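Lectin-like protein (Entamoeba histolytica HM-1:IMSS-A, PDB 5ZBT) may bind D-mannose through the legume lectin-like domain described here, part of an ERGIC-53-like membrane protein of undetermined role. Local coordinates at residues 122-127 against 182-187. Sequence-based numbering, arbitrary orientation.
Sequences IGIFIN and LIIEIM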
loop_
_atom_site.group_PDB
_atom_site.type_symbol
_atom_site.label_atom_id
_atom_site.label_comp_id
_atom_site.label_asym_id
_atom_site.label_seq_id
_atom_site.Cartn_x
_atom_site.Cartn_y
_atom_site.Cartn_z
ATOM N N ILE A 122 8.754 -5.716 -3.452
ATOM C CA ILE A 122 8.049 -4.732 -4.260
ATOM C C ILE A 122 7.431 -3.710 -3.318
ATOM O O ILE A 122 6.812 -4.083 -2.310
ATOM C CB ILE A 122 6.970 -5.396 -5.150
ATOM C CG1 ILE A 122 7.612 -6.099 -6.338
ATOM C CG2 ILE A 122 5.933 -4.402 -5.652
ATOM C CD1 ILE A 122 6.900 -7.375 -6.733
ATOM N N GLY A 123 7.636 -2.434 -3.618
ATOM C CA GLY A 123 6.908 -1.351 -2.988
ATOM C C GLY A 123 6.022 -0.677 -4.023
ATOM O O GLY A 123 6.480 -0.339 -5.122
ATOM N N ILE A 124 4.750 -0.518 -3.670
ATOM C CA ILE A 124 3.770 0.207 -4.480
ATOM C C ILE A 124 3.425 1.476 -3.716
ATOM O O ILE A 124 2.921 1.408 -2.584
ATOM C CB ILE A 124 2.515 -0.644 -4.756
ATOM C CG1 ILE A 124 2.923 -1.998 -5.327
ATOM C CG2 ILE A 124 1.568 0.042 -5.707
ATOM C CD1 ILE A 124 2.048 -3.120 -4.876
ATOM N N PHE A 125 3.702 2.633 -4.322
ATOM C CA PHE A 125 3.636 3.911 -3.628
ATOM C C PHE A 125 2.636 4.835 -4.305
ATOM O O PHE A 125 2.576 4.911 -5.538
ATOM C CB PHE A 125 5.016 4.594 -3.579
ATOM C CG PHE A 125 6.131 3.691 -3.103
ATOM C CD1 PHE A 125 6.003 2.960 -1.929
ATOM C CD2 PHE A 125 7.298 3.570 -3.832
ATOM C CE1 PHE A 125 7.030 2.128 -1.483
ATOM C CE2 PHE A 125 8.327 2.729 -3.403
ATOM C CZ PHE A 125 8.188 2.014 -2.221
ATOM N N ILE A 126 1.848 5.529 -3.488
ATOM C CA ILE A 126 1.029 6.650 -3.924
ATOM C C ILE A 126 1.636 7.894 -3.302
ATOM O O ILE A 126 1.682 8.016 -2.072
ATOM C CB ILE A 126 -0.441 6.497 -3.504
ATOM C CG1 ILE A 126 -1.006 5.136 -3.929
ATOM C CG2 ILE A 126 -1.276 7.650 -4.078
ATOM C CD1 ILE A 126 -2.478 4.920 -3.497
ATOM N N ASN A 127 2.121 8.810 -4.132
ATOM C CA ASN A 127 2.856 9.970 -3.638
ATOM C C ASN A 127 2.109 11.256 -3.966
ATOM O O ASN A 127 1.773 11.498 -5.130
ATOM C CB ASN A 127 4.256 10.015 -4.230
ATOM C CG ASN A 127 4.991 11.259 -3.820
ATOM O OD1 ASN A 127 5.383 11.387 -2.674
ATOM N ND2 ASN A 127 5.149 12.202 -4.740
ATOM N N LEU A 182 2.257 -8.362 -13.242
ATOM C CA LEU A 182 1.691 -7.534 -12.189
ATOM C C LEU A 182 0.957 -6.359 -12.825
ATOM O O LEU A 182 1.477 -5.718 -13.741
ATOM C CB LEU A 182 2.781 -7.045 -11.240
ATOM C CG LEU A 182 2.323 -6.111 -10.129
ATOM C CD1 LEU A 182 1.699 -6.927 -9.028
ATOM C CD2 LEU A 182 3.489 -5.302 -9.607
ATOM N N ILE A 183 -0.250 -6.087 -12.348
ATOM C CA ILE A 183 -1.080 -5.010 -12.871
ATOM C C ILE A 183 -1.549 -4.166 -11.697
ATOM O O ILE A 183 -2.069 -4.705 -10.715
ATOM C CB ILE A 183 -2.280 -5.547 -13.678
ATOM C CG1 ILE A 183 -1.783 -6.450 -14.814
ATOM C CG2 ILE A 183 -3.111 -4.410 -14.235
ATOM C CD1 ILE A 183 -2.875 -6.947 -15.727
ATOM N N ILE A 184 -1.302 -2.858 -11.777
ATOM C CA ILE A 184 -1.780 -1.875 -10.811
ATOM C C ILE A 184 -2.857 -1.044 -11.489
ATOM O O ILE A 184 -2.634 -0.499 -12.578
ATOM C CB ILE A 184 -0.652 -0.955 -10.306
ATOM C CG1 ILE A 184 0.605 -1.751 -9.931
ATOM C CG2 ILE A 184 -1.136 -0.122 -9.134
ATOM C CD1 ILE A 184 0.431 -2.686 -8.780
ATOM N N GLU A 185 -4.017 -0.950 -10.844
ATOM C CA GLU A 185 -5.099 -0.080 -11.255
ATOM C C GLU A 185 -5.560 0.688 -10.032
ATOM O O GLU A 185 -5.240 0.322 -8.901
ATOM C CB GLU A 185 -6.270 -0.876 -11.858
ATOM C CG GLU A 185 -5.890 -1.590 -13.143
ATOM C CD GLU A 185 -6.784 -2.764 -13.479
ATOM O OE1 GLU A 185 -7.742 -3.041 -12.714
ATOM O OE2 GLU A 185 -6.531 -3.400 -14.526
ATOM N N ILE A 186 -6.308 1.759 -10.252
ATOM C CA ILE A 186 -6.916 2.468 -9.135
ATOM C C ILE A 186 -8.324 2.897 -9.525
ATOM O O ILE A 186 -8.541 3.436 -10.613
ATOM C CB ILE A 186 -6.066 3.661 -8.649
ATOM C CG1 ILE A 186 -6.658 4.201 -7.340
ATOM C CG2 ILE A 186 -5.988 4.758 -9.680
ATOM C CD1 ILE A 186 -5.637 4.778 -6.387
ATOM N N MET A 187 -9.286 2.595 -8.656
ATOM C CA MET A 187 -10.688 2.933 -8.870
ATOM C C MET A 187 -10.965 4.272 -8.200
ATOM O O MET A 187 -10.932 4.380 -6.970
ATOM C CB MET A 187 -11.609 1.839 -8.322
ATOM C CG MET A 187 -13.070 1.970 -8.807
ATOM S SD MET A 187 -13.981 3.382 -8.089
ATOM C CE MET A 187 -13.821 3.023 -6.342
#
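Glu185 OE1, on the opposite side of its strand from the methyls with which Ile184 and Ile186 meet Ile124 and Ile126, accepts a hydrogen bond from Asn192 ND2, with Arg172 NE as a long, weak ionic neighbour. The contact itself is entirely apolar and joins the two antiparallel sheets of the legume-lectin β-sandwich. In the tighter pair, Ile184 CD1 lies 4.2 Å from Ile124 CD1 and 4.3 Å from Ile124 CG2, so one methyl faces both branches of its partner. With chi2 at -65°, CD1 of Ile184 swings off the extended path of its side chain and toward strand 122-127. The CG2 methyls of Ile124 and Ile184 also approach alongside, 4.4 Å apart. The second pair meets tip to tip, Ile126 CD1 to Ile186 CD1 at 4.3 Å; chi2 of Ile126 (179°) keeps the chain extended, so that CD1 is the part that meets Ile186. The backbones come nearest at Ile124 and Ile184, CA to CA 8.7 Å, and stand farther apart at Ile126 and Ile186, CA to CA 10.4 Å. Val138 and Ile136 of strand 135-142, with Leu171 and Ile173 of strand 170-176, extend the same buried layer. On the other face of strand 122-127, the Phe125 ring lies over Gly123 C, 3.8 Å from the ring plane, stacks on Phe113 and meets Trp101 edge-to-face. With only methyl contacts between them, the segments are held across the sandwich by dispersion and burial of apolar surface, while the backbone bonds of strand 122-127 run within its own sheet, to residues such as Val100 and Ser137.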